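Local coordinates for Glyoxalase/bleomycin resistance protein/dioxygenase (Catenulispora acidiphila, PDB 4N04), which belongs to the vicinal oxygen chelate (glyoxalase/bleomycin resistance/dioxygenase) superfamily and may act as a dioxygenase, although its substrate and precise reaction are not established, at residues Ala10-Gly15 / His59-Gln65; Trp23-Gly29 / Ala79-Val84; His37-Ala41 / Tyr52-Arg56; Val84-Lys88 / Val99-Asp103. The protein carries 1 engineered substitution. One frame throughout, in Å; residues are numbered along the deposited sequence.

Contact 1 (Ala10-Gly15 / His59-Gln65). Engineered in segment 59-65: Met64 (natural residue Val).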
loop_
_atom_site.group_PDB
_atom_site.type_symbol
_atom_site.label_atom_id
_atom_site.label_comp_id
_atom_site.label_asym_id
_atom_site.label_seq_id
_atom_site.Cartn_x
_atom_site.Cartn_y
_atom_site.Cartn_z
ATOM N N ALA A 10 0.076 -0.727 -10.237
ATOM C CA ALA A 10 -1.175 -0.804 -9.492
ATOM C C ALA A 10 -1.520 0.584 -8.955
ATOM O O ALA A 10 -0.759 1.147 -8.165
ATOM C CB ALA A 10 -1.069 -1.823 -8.353
ATOM N N GLY A 11 -2.654 1.136 -9.391
ATOM C CA GLY A 11 -3.029 2.496 -9.031
ATOM C C GLY A 11 -4.049 2.664 -7.910
ATOM O O GLY A 11 -4.917 1.818 -7.684
ATOM N N VAL A 12 -3.944 3.773 -7.191
ATOM C CA VAL A 12 -4.907 4.104 -6.159
ATOM C C VAL A 12 -5.306 5.559 -6.324
ATOM O O VAL A 12 -4.465 6.444 -6.296
ATOM C CB VAL A 12 -4.328 3.898 -4.732
ATOM C CG1 VAL A 12 -5.360 4.295 -3.686
ATOM C CG2 VAL A 12 -3.874 2.441 -4.522
ATOM N N ALA A 13 -6.589 5.822 -6.518
ATOM C CA ALA A 13 -7.049 7.198 -6.531
ATOM C C ALA A 13 -7.160 7.709 -5.094
ATOM O O ALA A 13 -7.714 7.019 -4.222
ATOM C CB ALA A 13 -8.396 7.309 -7.248
ATOM N N VAL A 14 -6.655 8.912 -4.839
ATOM C CA VAL A 14 -6.774 9.501 -3.504
ATOM C C VAL A 14 -7.456 10.885 -3.487
ATOM O O VAL A 14 -7.580 11.553 -4.521
ATOM C CB VAL A 14 -5.401 9.580 -2.789
ATOM C CG1 VAL A 14 -4.693 8.213 -2.823
ATOM C CG2 VAL A 14 -4.535 10.660 -3.415
ATOM N N GLY A 15 -7.906 11.282 -2.301
ATOM C CA GLY A 15 -8.519 12.588 -2.099
ATOM C C GLY A 15 -7.486 13.683 -1.884
ATOM O O GLY A 15 -7.101 14.373 -2.818
ATOM N N HIS A 59 -12.780 9.252 -7.315
ATOM C CA HIS A 59 -12.614 7.798 -7.280
ATOM C C HIS A 59 -11.938 7.294 -6.029
ATOM O O HIS A 59 -11.634 6.110 -5.935
ATOM C CB HIS A 59 -11.823 7.301 -8.488
ATOM C CG HIS A 59 -12.492 7.586 -9.788
ATOM N ND1 HIS A 59 -13.710 7.038 -10.127
ATOM C CD2 HIS A 59 -12.127 8.380 -10.821
ATOM C CE1 HIS A 59 -14.062 7.470 -11.325
ATOM N NE2 HIS A 59 -13.124 8.291 -11.764
ATOM N N ALA A 60 -11.701 8.184 -5.073
ATOM C CA ALA A 60 -10.864 7.854 -3.919
ATOM C C ALA A 60 -11.566 6.888 -2.968
ATOM O O ALA A 60 -12.787 6.922 -2.840
ATOM C CB ALA A 60 -10.450 9.120 -3.192
ATOM N N GLY A 61 -10.790 6.007 -2.338
ATOM C CA GLY A 61 -11.280 5.158 -1.263
ATOM C C GLY A 61 -12.015 3.920 -1.723
ATOM O O GLY A 61 -12.798 3.352 -0.977
ATOM N N HIS A 62 -11.761 3.501 -2.958
ATOM C CA HIS A 62 -12.441 2.351 -3.530
ATOM C C HIS A 62 -11.479 1.306 -4.064
ATOM O O HIS A 62 -11.922 0.309 -4.639
ATOM C CB HIS A 62 -13.322 2.798 -4.687
ATOM C CG HIS A 62 -14.497 3.604 -4.263
ATOM N ND1 HIS A 62 -15.557 3.058 -3.574
ATOM C CD2 HIS A 62 -14.791 4.914 -4.434
ATOM C CE1 HIS A 62 -16.458 3.996 -3.342
ATOM N NE2 HIS A 62 -16.015 5.131 -3.854
ATOM N N ALA A 63 -10.176 1.551 -3.907
ATOM C CA ALA A 63 -9.180 0.722 -4.569
ATOM C C ALA A 63 -8.929 -0.524 -3.741
ATOM O O ALA A 63 -9.195 -0.552 -2.538
ATOM C CB ALA A 63 -7.879 1.505 -4.803
HETATM N N MSE A 64 -8.445 -1.570 -4.386
HETATM C CA MSE A 64 -7.993 -2.723 -3.630
HETATM C C MSE A 64 -6.766 -3.341 -4.258
HETATM O O MSE A 64 -6.785 -3.731 -5.416
HETATM C CB MSE A 64 -9.109 -3.746 -3.432
HETATM C CG MSE A 64 -9.933 -4.046 -4.643
HETATM SE SE MSE A 64 -11.588 -4.804 -3.959
HETATM C CE MSE A 64 -12.158 -3.243 -2.922
ATOM N N GLN A 65 -5.687 -3.387 -3.483
ATOM C CA GLN A 65 -4.429 -3.947 -3.946
ATOM C C GLN A 65 -3.935 -4.966 -2.930
ATOM O O GLN A 65 -4.068 -4.766 -1.724
ATOM C CB GLN A 65 -3.398 -2.829 -4.148
ATOM C CG GLN A 65 -3.909 -1.610 -4.928
ATOM C CD GLN A 65 -4.204 -1.904 -6.401
ATOM O OE1 GLN A 65 -4.015 -3.014 -6.873
ATOM N NE2 GLN A 65 -4.662 -0.899 -7.129
HETATM O O HOH W 1 -9.668 4.507 -5.194
HETATM O O HOH W 2 -7.898 5.884 -1.719
#
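The carboxamide of Gln65 lies alongside the backbone of strand 8-14, where OE1 rests 3.5 Å from CB of Ala10 and NE2 gives a weak hydrogen bond to Gly11 O (2.8 Å, strongly bent at 127°). A bend at chi2 (-68°) in the glutamine side chain folds the amide back toward Ala10 and Gly11. The Val12 and Gln65 side chains run past each other head to tail, Val12 CG2 against Gln65 CG at 4.1 Å, while CG1 of Val12 meets the methyl of Ala63 at 3.9 Å. Two four-stranded sheets, one from each βαβββ module of the vicinal oxygen chelate fold, have their outermost strands 8-14 and 64-69 here, and residues 59-63 bring the chain from one to the other. No strand ladder joins the two segments. At the far end the methyl of Ala13 abuts CB of His59 (3.6 Å), and CB of Ala60 packs against the backbone between Val14 and Gly15. Ala13 O receives a CA-H...O contact from Ala60 CA (3.3 Å). Water fills out this end: one molecule links Ala13 O to Gly61 N, and another donates to His59 O and, weakly, to Ala13 O while accepting from His62 N.

Contact 2 (Trp23-Gly29 / Ala79-Val84)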
loop_
_atom_site.group_PDB
_atom_site.type_symbol
_atom_site.label_atom_id
_atom_site.label_comp_id
_atom_site.label_asym_id
_atom_site.label_seq_id
_atom_site.Cartn_x
_atom_site.Cartn_y
_atom_site.Cartn_z
ATOM N N TRP A 23 0.847 8.845 4.410
ATOM C CA TRP A 23 0.405 7.527 4.836
ATOM C C TRP A 23 1.096 6.402 4.071
ATOM O O TRP A 23 1.627 5.478 4.681
ATOM C CB TRP A 23 -1.110 7.410 4.720
ATOM C CG TRP A 23 -1.648 6.158 5.321
ATOM C CD1 TRP A 23 -2.020 5.969 6.619
ATOM C CD2 TRP A 23 -1.874 4.911 4.652
ATOM N NE1 TRP A 23 -2.459 4.681 6.801
ATOM C CE2 TRP A 23 -2.385 4.013 5.608
ATOM C CE3 TRP A 23 -1.691 4.466 3.337
ATOM C CZ2 TRP A 23 -2.716 2.698 5.292
ATOM C CZ3 TRP A 23 -2.021 3.155 3.028
ATOM C CH2 TRP A 23 -2.521 2.290 4.002
ATOM N N TYR A 24 1.113 6.470 2.748
ATOM C CA TYR A 24 1.763 5.413 1.977
ATOM C C TYR A 24 3.266 5.341 2.254
ATOM O O TYR A 24 3.864 4.262 2.219
ATOM C CB TYR A 24 1.471 5.556 0.474
ATOM C CG TYR A 24 0.090 5.059 0.086
ATOM C CD1 TYR A 24 -0.111 3.736 -0.306
ATOM C CD2 TYR A 24 -1.009 5.902 0.141
ATOM C CE1 TYR A 24 -1.375 3.268 -0.645
ATOM C CE2 TYR A 24 -2.257 5.465 -0.184
ATOM C CZ TYR A 24 -2.450 4.139 -0.581
ATOM O OH TYR A 24 -3.708 3.707 -0.912
ATOM N N ARG A 25 3.869 6.491 2.534
ATOM C CA ARG A 25 5.279 6.546 2.907
ATOM C C ARG A 25 5.509 5.727 4.179
ATOM O O ARG A 25 6.348 4.815 4.206
ATOM C CB ARG A 25 5.726 7.992 3.125
ATOM C CG ARG A 25 7.135 8.278 2.634
ATOM C CD ARG A 25 7.790 9.391 3.444
ATOM N NE ARG A 25 6.957 10.587 3.515
ATOM C CZ ARG A 25 6.976 11.556 2.605
ATOM N NH1 ARG A 25 7.783 11.459 1.555
ATOM N NH2 ARG A 25 6.187 12.620 2.742
ATOM N N SER A 26 4.748 6.050 5.223
ATOM C CA SER A 26 4.797 5.295 6.470
ATOM C C SER A 26 4.593 3.799 6.246
ATOM O O SER A 26 5.378 2.983 6.719
ATOM C CB SER A 26 3.750 5.818 7.449
ATOM O OG SER A 26 3.992 7.178 7.781
ATOM N N LEU A 27 3.543 3.443 5.518
ATOM C CA LEU A 27 3.207 2.048 5.328
ATOM C C LEU A 27 4.344 1.302 4.639
ATOM O O LEU A 27 4.797 0.258 5.117
ATOM C CB LEU A 27 1.900 1.904 4.526
ATOM C CG LEU A 27 1.543 0.488 4.065
ATOM C CD1 LEU A 27 1.068 -0.349 5.248
ATOM C CD2 LEU A 27 0.499 0.506 2.972
ATOM N N LEU A 28 4.806 1.835 3.514
ATOM C CA LEU A 28 5.803 1.133 2.714
ATOM C C LEU A 28 7.230 1.320 3.281
ATOM O O LEU A 28 8.130 0.527 3.000
ATOM C CB LEU A 28 5.728 1.587 1.251
ATOM C CG LEU A 28 4.407 1.438 0.484
ATOM C CD1 LEU A 28 4.424 2.304 -0.784
ATOM C CD2 LEU A 28 4.113 -0.012 0.133
ATOM N N GLY A 29 7.427 2.358 4.090
ATOM C CA GLY A 29 8.736 2.627 4.650
ATOM C C GLY A 29 9.762 2.999 3.593
ATOM O O GLY A 29 10.947 2.685 3.703
ATOM N N ALA A 79 5.690 -0.869 9.749
ATOM C CA ALA A 79 4.579 0.062 9.581
ATOM C C ALA A 79 4.087 0.566 10.937
ATOM O O ALA A 79 3.633 1.707 11.055
ATOM C CB ALA A 79 3.433 -0.592 8.791
ATOM N N SER A 80 4.176 -0.293 11.951
ATOM C CA SER A 80 3.780 0.063 13.313
ATOM C C SER A 80 4.669 1.151 13.897
ATOM O O SER A 80 4.182 2.099 14.510
ATOM C CB SER A 80 3.839 -1.160 14.222
ATOM O OG SER A 80 2.853 -2.106 13.871
ATOM N N GLU A 81 5.974 1.006 13.710
ATOM C CA GLU A 81 6.919 1.954 14.283
ATOM C C GLU A 81 6.778 3.316 13.610
ATOM O O GLU A 81 7.075 4.350 14.216
ATOM C CB GLU A 81 8.361 1.436 14.170
ATOM C CG GLU A 81 9.005 1.653 12.805
ATOM C CD GLU A 81 10.416 1.097 12.711
ATOM O OE1 GLU A 81 10.725 0.130 13.444
ATOM O OE2 GLU A 81 11.214 1.628 11.900
ATOM N N ARG A 82 6.311 3.313 12.362
ATOM C CA ARG A 82 6.150 4.549 11.606
ATOM C C ARG A 82 4.714 5.031 11.703
ATOM O O ARG A 82 4.282 5.902 10.951
ATOM C CB ARG A 82 6.586 4.369 10.153
ATOM C CG ARG A 82 7.991 3.827 10.025
ATOM C CD ARG A 82 8.448 3.765 8.589
ATOM N NE ARG A 82 7.741 2.735 7.839
ATOM C CZ ARG A 82 8.146 1.473 7.728
ATOM N NH1 ARG A 82 9.261 1.075 8.325
ATOM N NH2 ARG A 82 7.434 0.609 7.015
ATOM N N GLY A 83 3.974 4.430 12.629
ATOM C CA GLY A 83 2.694 4.960 13.051
ATOM C C GLY A 83 1.435 4.513 12.331
ATOM O O GLY A 83 0.387 5.118 12.544
ATOM N N VAL A 84 1.511 3.477 11.493
ATOM C CA VAL A 84 0.299 2.962 10.844
ATOM C C VAL A 84 -0.034 1.515 11.230
ATOM O O VAL A 84 0.805 0.614 11.139
ATOM C CB VAL A 84 0.291 3.165 9.290
ATOM C CG1 VAL A 84 0.655 4.597 8.935
ATOM C CG2 VAL A 84 1.218 2.194 8.578
#
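Arg82 reaches from the end of helix 72-81 across to the last turn of helix 17-28, joining the corresponding helices of the two βαβββ modules of the vicinal oxygen chelate fold. Helix 72-81 closes in a Schellman motif with Gly83 as its C' residue, and Arg82 leaves from this turn. Its CB lies 4.2 Å from CB of Ser26, and CD passes near Ser26 O. NE then makes the main bond, to Ser26 O at 2.6 Å, nearly straight (164°), in the carbonyl plane and on a lone pair. The bend at chi3 (-70°) turns the guanidinium so that its edge faces two successive carbonyls: NH2 adds a weak bond to Ser26 O and a further one to Leu27 O (3.3 Å), which it approaches from above the carbonyl plane. CA of Gly29 sits over one face of the group, 3.3 Å from CZ and 4.0 Å from NH1, the remaining nitrogen. This positive group at the C-terminal end of the helix would probably interact favourably with the helix dipole. Beyond the Schellman turn, Val84 spreads its two methyls over helix 17-28. CG2 packs on the backbone of Leu27, CG1 approaches CD1 and NE1 of the Trp23 indole, and the same CG1 touches CB of Ser26 at 3.6 Å.

Contact 3 (His37-Ala41 / Tyr52-Arg56); sequences HETEA and YIVER
Antiparallel pairing sets Ala41 opposite Ile53 as a hydrogen-bonded pair, with Ala41 N giving to Ile53 O at 3.1 Å and Ile53 N to Ala41 O at 2.9 Å, and Glu40 opposite Val54 as the non-hydrogen-bonded pair. One more bond, from Glu55 N to Thr39 O (3.0 Å), continues the pattern into the type I turn His37-Glu40. On the face bearing Glu40 and Val54, the two run side by side in the same direction, CG of Glu40 lying 3.4 Å from CB of Val54 and 3.5 Å from its CG2, which stands anti to the backbone N. Glu40 also points the same way as Tyr52, its carboxylate plane turned 44° from the ring and OE2 3.9 Å from CD1. The two strands form the β-hairpin 40-46/49-55 at the centre of the first module's sheet in this vicinal oxygen chelate fold. Glu40 OE2 is hydrogen-bonded to the amine N of a bound 2-(N-cyclohexylamino)ethane sulfonic acid, probably from the crystallisation liquor. The other face carries Ala41 and Ile53, whose CB and CG1 meet at 4.0 Å beneath helix 17-28. Where the pairing ends, Thr39 CB lies 3.6 Å from Glu55 CB, and Glu55 OE2 accepts from Phe17 N.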
loop_
_atom_site.group_PDB
_atom_site.type_symbol
_atom_site.label_atom_id
_atom_site.label_comp_id
_atom_site.label_asym_id
_atom_site.label_seq_id
_atom_site.Cartn_x
_atom_site.Cartn_y
_atom_site.Cartn_z
ATOM N N HIS A 37 3.950 13.742 -11.738
ATOM C CA HIS A 37 3.617 15.156 -11.609
ATOM C C HIS A 37 3.411 15.526 -10.144
ATOM O O HIS A 37 3.834 14.786 -9.261
ATOM C CB HIS A 37 2.427 15.557 -12.488
ATOM C CG HIS A 37 1.121 14.961 -12.069
ATOM N ND1 HIS A 37 0.362 15.474 -11.040
ATOM C CD2 HIS A 37 0.425 13.910 -12.561
ATOM C CE1 HIS A 37 -0.739 14.757 -10.906
ATOM N NE2 HIS A 37 -0.727 13.801 -11.818
ATOM N N GLU A 38 2.782 16.662 -9.871
ATOM C CA GLU A 38 2.727 17.139 -8.493
ATOM C C GLU A 38 1.764 16.388 -7.584
ATOM O O GLU A 38 2.010 16.282 -6.387
ATOM C CB GLU A 38 2.444 18.630 -8.422
ATOM C CG GLU A 38 3.293 19.291 -7.357
ATOM C CD GLU A 38 2.733 20.610 -6.882
ATOM O OE1 GLU A 38 1.503 20.817 -7.028
ATOM O OE2 GLU A 38 3.527 21.428 -6.358
ATOM N N THR A 39 0.666 15.883 -8.134
ATOM C CA THR A 39 -0.234 15.069 -7.331
ATOM C C THR A 39 -0.228 13.588 -7.756
ATOM O O THR A 39 -1.268 12.937 -7.828
ATOM C CB THR A 39 -1.650 15.666 -7.286
ATOM O OG1 THR A 39 -2.106 15.918 -8.616
ATOM C CG2 THR A 39 -1.630 16.978 -6.515
ATOM N N GLU A 40 0.975 13.071 -7.998
ATOM C CA GLU A 40 1.181 11.688 -8.394
ATOM C C GLU A 40 2.515 11.174 -7.903
ATOM O O GLU A 40 3.553 11.784 -8.136
ATOM C CB GLU A 40 1.148 11.554 -9.904
ATOM C CG GLU A 40 0.021 10.710 -10.385
ATOM C CD GLU A 40 0.236 10.181 -11.780
ATOM O OE1 GLU A 40 -0.184 10.861 -12.744
ATOM O OE2 GLU A 40 0.822 9.081 -11.901
ATOM N N ALA A 41 2.486 10.034 -7.231
ATOM C CA ALA A 41 3.694 9.437 -6.702
ATOM C C ALA A 41 3.708 7.949 -7.031
ATOM O O ALA A 41 2.698 7.259 -6.870
ATOM C CB ALA A 41 3.767 9.661 -5.204
ATOM N N TYR A 52 1.208 3.197 -7.512
ATOM C CA TYR A 52 1.108 4.648 -7.594
ATOM C C TYR A 52 -0.187 5.232 -7.033
ATOM O O TYR A 52 -1.250 4.618 -7.115
ATOM C CB TYR A 52 1.368 5.151 -9.022
ATOM C CG TYR A 52 0.260 4.887 -10.014
ATOM C CD1 TYR A 52 -0.689 5.865 -10.303
ATOM C CD2 TYR A 52 0.168 3.669 -10.678
ATOM C CE1 TYR A 52 -1.707 5.631 -11.224
ATOM C CE2 TYR A 52 -0.840 3.429 -11.607
ATOM C CZ TYR A 52 -1.775 4.408 -11.874
ATOM O OH TYR A 52 -2.783 4.163 -12.787
ATOM N N ILE A 53 -0.075 6.421 -6.453
ATOM C CA ILE A 53 -1.235 7.184 -6.019
ATOM C C ILE A 53 -1.387 8.431 -6.887
ATOM O O ILE A 53 -0.404 9.023 -7.336
ATOM C CB ILE A 53 -1.127 7.590 -4.541
ATOM C CG1 ILE A 53 0.087 8.504 -4.333
ATOM C CG2 ILE A 53 -1.017 6.360 -3.662
ATOM C CD1 ILE A 53 0.273 8.982 -2.902
ATOM N N VAL A 54 -2.624 8.831 -7.134
ATOM C CA VAL A 54 -2.875 10.037 -7.905
ATOM C C VAL A 54 -4.090 10.721 -7.309
ATOM O O VAL A 54 -5.005 10.056 -6.842
ATOM C CB VAL A 54 -3.120 9.714 -9.397
ATOM C CG1 VAL A 54 -4.190 8.650 -9.545
ATOM C CG2 VAL A 54 -3.490 10.981 -10.176
ATOM N N GLU A 55 -4.097 12.047 -7.290
ATOM C CA GLU A 55 -5.246 12.764 -6.775
ATOM C C GLU A 55 -6.398 12.736 -7.794
ATOM O O GLU A 55 -6.357 13.419 -8.807
ATOM C CB GLU A 55 -4.850 14.190 -6.398
ATOM C CG GLU A 55 -5.916 14.945 -5.619
ATOM C CD GLU A 55 -5.413 16.254 -4.999
ATOM O OE1 GLU A 55 -6.011 17.306 -5.296
ATOM O OE2 GLU A 55 -4.442 16.237 -4.205
ATOM N N ARG A 56 -7.394 11.889 -7.546
ATOM C CA ARG A 56 -8.637 11.888 -8.317
ATOM C C ARG A 56 -9.736 11.648 -7.296
ATOM O O ARG A 56 -10.172 10.507 -7.099
ATOM C CB ARG A 56 -8.671 10.777 -9.383
ATOM C CG ARG A 56 -7.359 10.520 -10.094
ATOM C CD ARG A 56 -7.432 10.807 -11.576
ATOM N NE ARG A 56 -8.125 9.782 -12.365
ATOM C CZ ARG A 56 -9.281 9.992 -12.985
ATOM N NH1 ARG A 56 -9.854 9.036 -13.698
ATOM N NH2 ARG A 56 -9.867 11.178 -12.888
#

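Contact 4 (Val84-Lys88 / Val99-Asp103)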
loop_
_atom_site.group_PDB
_atom_site.type_symbol
_atom_site.label_atom_id
_atom_site.label_comp_id
_atom_site.label_asym_id
_atom_site.label_seq_id
_atom_site.Cartn_x
_atom_site.Cartn_y
_atom_site.Cartn_z
ATOM N N VAL A 84 1.511 3.477 11.493
ATOM C CA VAL A 84 0.299 2.962 10.844
ATOM C C VAL A 84 -0.034 1.515 11.230
ATOM O O VAL A 84 0.805 0.614 11.139
ATOM C CB VAL A 84 0.291 3.165 9.290
ATOM C CG1 VAL A 84 0.655 4.597 8.935
ATOM C CG2 VAL A 84 1.218 2.194 8.578
ATOM N N GLU A 85 -1.269 1.305 11.681
ATOM C CA GLU A 85 -1.711 -0.021 12.114
ATOM C C GLU A 85 -2.681 -0.635 11.114
ATOM O O GLU A 85 -3.335 0.076 10.355
ATOM C CB GLU A 85 -2.364 0.050 13.496
ATOM C CG GLU A 85 -1.444 0.573 14.586
ATOM C CD GLU A 85 -0.286 -0.369 14.876
ATOM O OE1 GLU A 85 -0.541 -1.586 15.035
ATOM O OE2 GLU A 85 0.873 0.102 14.936
ATOM N N ALA A 86 -2.767 -1.958 11.112
ATOM C CA ALA A 86 -3.692 -2.649 10.229
ATOM C C ALA A 86 -5.138 -2.441 10.672
ATOM O O ALA A 86 -5.413 -2.276 11.855
ATOM C CB ALA A 86 -3.363 -4.135 10.167
ATOM N N ALA A 87 -6.050 -2.441 9.710
ATOM C CA ALA A 87 -7.469 -2.413 9.998
ATOM C C ALA A 87 -7.944 -3.789 10.502
ATOM O O ALA A 87 -8.750 -3.885 11.429
ATOM C CB ALA A 87 -8.233 -2.015 8.752
ATOM N N LYS A 88 -7.432 -4.854 9.891
ATOM C CA LYS A 88 -7.900 -6.199 10.183
ATOM C C LYS A 88 -6.784 -7.220 9.979
ATOM O O LYS A 88 -5.990 -7.080 9.048
ATOM C CB LYS A 88 -9.077 -6.543 9.269
ATOM C CG LYS A 88 -9.714 -7.874 9.592
ATOM C CD LYS A 88 -10.684 -8.344 8.524
ATOM C CE LYS A 88 -11.468 -9.577 9.038
ATOM N NZ LYS A 88 -12.346 -10.226 8.022
ATOM N N VAL A 99 -3.231 -9.365 6.192
ATOM C CA VAL A 99 -3.562 -8.183 6.979
ATOM C C VAL A 99 -3.927 -6.995 6.103
ATOM O O VAL A 99 -3.278 -6.715 5.092
ATOM C CB VAL A 99 -2.507 -7.838 8.080
ATOM C CG1 VAL A 99 -1.440 -8.951 8.214
ATOM C CG2 VAL A 99 -1.898 -6.485 7.854
ATOM N N THR A 100 -4.987 -6.306 6.493
ATOM C CA THR A 100 -5.530 -5.263 5.652
ATOM C C THR A 100 -5.344 -3.877 6.237
ATOM O O THR A 100 -5.684 -3.624 7.387
ATOM C CB THR A 100 -7.021 -5.491 5.401
ATOM O OG1 THR A 100 -7.208 -6.794 4.843
ATOM C CG2 THR A 100 -7.561 -4.444 4.433
ATOM N N TYR A 101 -4.823 -2.973 5.421
ATOM C CA TYR A 101 -4.714 -1.580 5.814
ATOM C C TYR A 101 -5.763 -0.757 5.097
ATOM O O TYR A 101 -6.109 -1.041 3.947
ATOM C CB TYR A 101 -3.326 -1.045 5.476
ATOM C CG TYR A 101 -2.244 -1.651 6.321
ATOM C CD1 TYR A 101 -1.876 -1.072 7.535
ATOM C CD2 TYR A 101 -1.598 -2.818 5.928
ATOM C CE1 TYR A 101 -0.880 -1.634 8.330
ATOM C CE2 TYR A 101 -0.600 -3.388 6.721
ATOM C CZ TYR A 101 -0.249 -2.788 7.916
ATOM O OH TYR A 101 0.739 -3.342 8.696
ATOM N N LEU A 102 -6.268 0.263 5.775
ATOM C CA LEU A 102 -7.132 1.233 5.130
ATOM C C LEU A 102 -6.398 2.562 5.014
ATOM O O LEU A 102 -5.970 3.113 6.026
ATOM C CB LEU A 102 -8.420 1.406 5.927
ATOM C CG LEU A 102 -9.290 0.157 5.997
ATOM C CD1 LEU A 102 -10.476 0.374 6.906
ATOM C CD2 LEU A 102 -9.733 -0.282 4.608
ATOM N N ASP A 103 -6.246 3.069 3.786
ATOM C CA ASP A 103 -5.611 4.378 3.558
ATOM C C ASP A 103 -6.542 5.501 4.028
ATOM O O ASP A 103 -7.700 5.228 4.359
ATOM C CB ASP A 103 -5.099 4.528 2.096
ATOM C CG ASP A 103 -6.191 4.902 1.076
ATOM O OD1 ASP A 103 -7.365 5.148 1.421
ATOM O OD2 ASP A 103 -5.840 4.974 -0.121
HETATM O O HOH W 3 -5.401 0.573 8.149
#
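Thr100 pairs with Ala87 and Lys88 through main-chain hydrogen bonds. Thr100 O accepts twice, from Ala87 N at 2.6 Å and from Lys88 N at 3.3 Å, while Thr100 N returns a nearly straight bond (171°) to Lys88 O at 2.9 Å. Two residues facing one constitute a classic beta bulge, formed as the chain leaving helix 72-81 enters strand 88-91, the edge of the second module's sheet in the vicinal oxygen chelate fold. The two donors use Thr100 O differently: Ala87 N lies close to the line of the C=O bond, whereas Lys88 N approaches in the carbonyl plane on a lone pair. A water carries the link past the bulge, donating to Glu85 O and accepting from Leu102 N.

The aromatic contact centres on Tyr101, whose CG lies anti to the carbonyl carbon and beside the backbone N (chi1 -69°), which brings the ring to Ala86. The methyl of Ala86 stands over one face in a CH-pi contact, 4.2 Å from the centroid and 19° off the normal. On the same side of the ring plane Ala86 N stands above the rim, 3.4 Å from CE1, and Val84 O is at the ring edge. Trp23 and Leu27 of helix 17-28 also touch this tyrosine.

Aliphatic packing adds two methyl contacts. CB of Ala86 also meets CG2 of Val99 at 3.6 Å, and CB of Ala87 touches CG of Leu102 at 3.7 Å. Two N-H groups sharing Thr100 O thus fix the bulge, while the neighbouring alanine methyls pack on Tyr101, Val99 and Leu102.

Overall arrangement
From the N terminus, strand 8-14 opens contact 1 and helix 17-28 opens contact 2. Contact 3 closes the hairpin 40-46/49-55, nested within the loops of both. Residues 59-65 then close contact 1 and residues 79-84 contact 2; these two loops cross, and the contacts, on opposite sides of the chain's centre, tie the modules together, one through strand 8-14 and the linking chain, the other through the helices. Contact 4 follows in series, sharing Val84 with contact 2 and closing a ten-residue loop at the edge of the second sheet, where strand 88-91 begins. The centres of contacts 3 and 4 are about 21 Å apart. Tyr24 OH and Asp103 OD2, probably hydrogen-bonded, connect contacts 2 and 4.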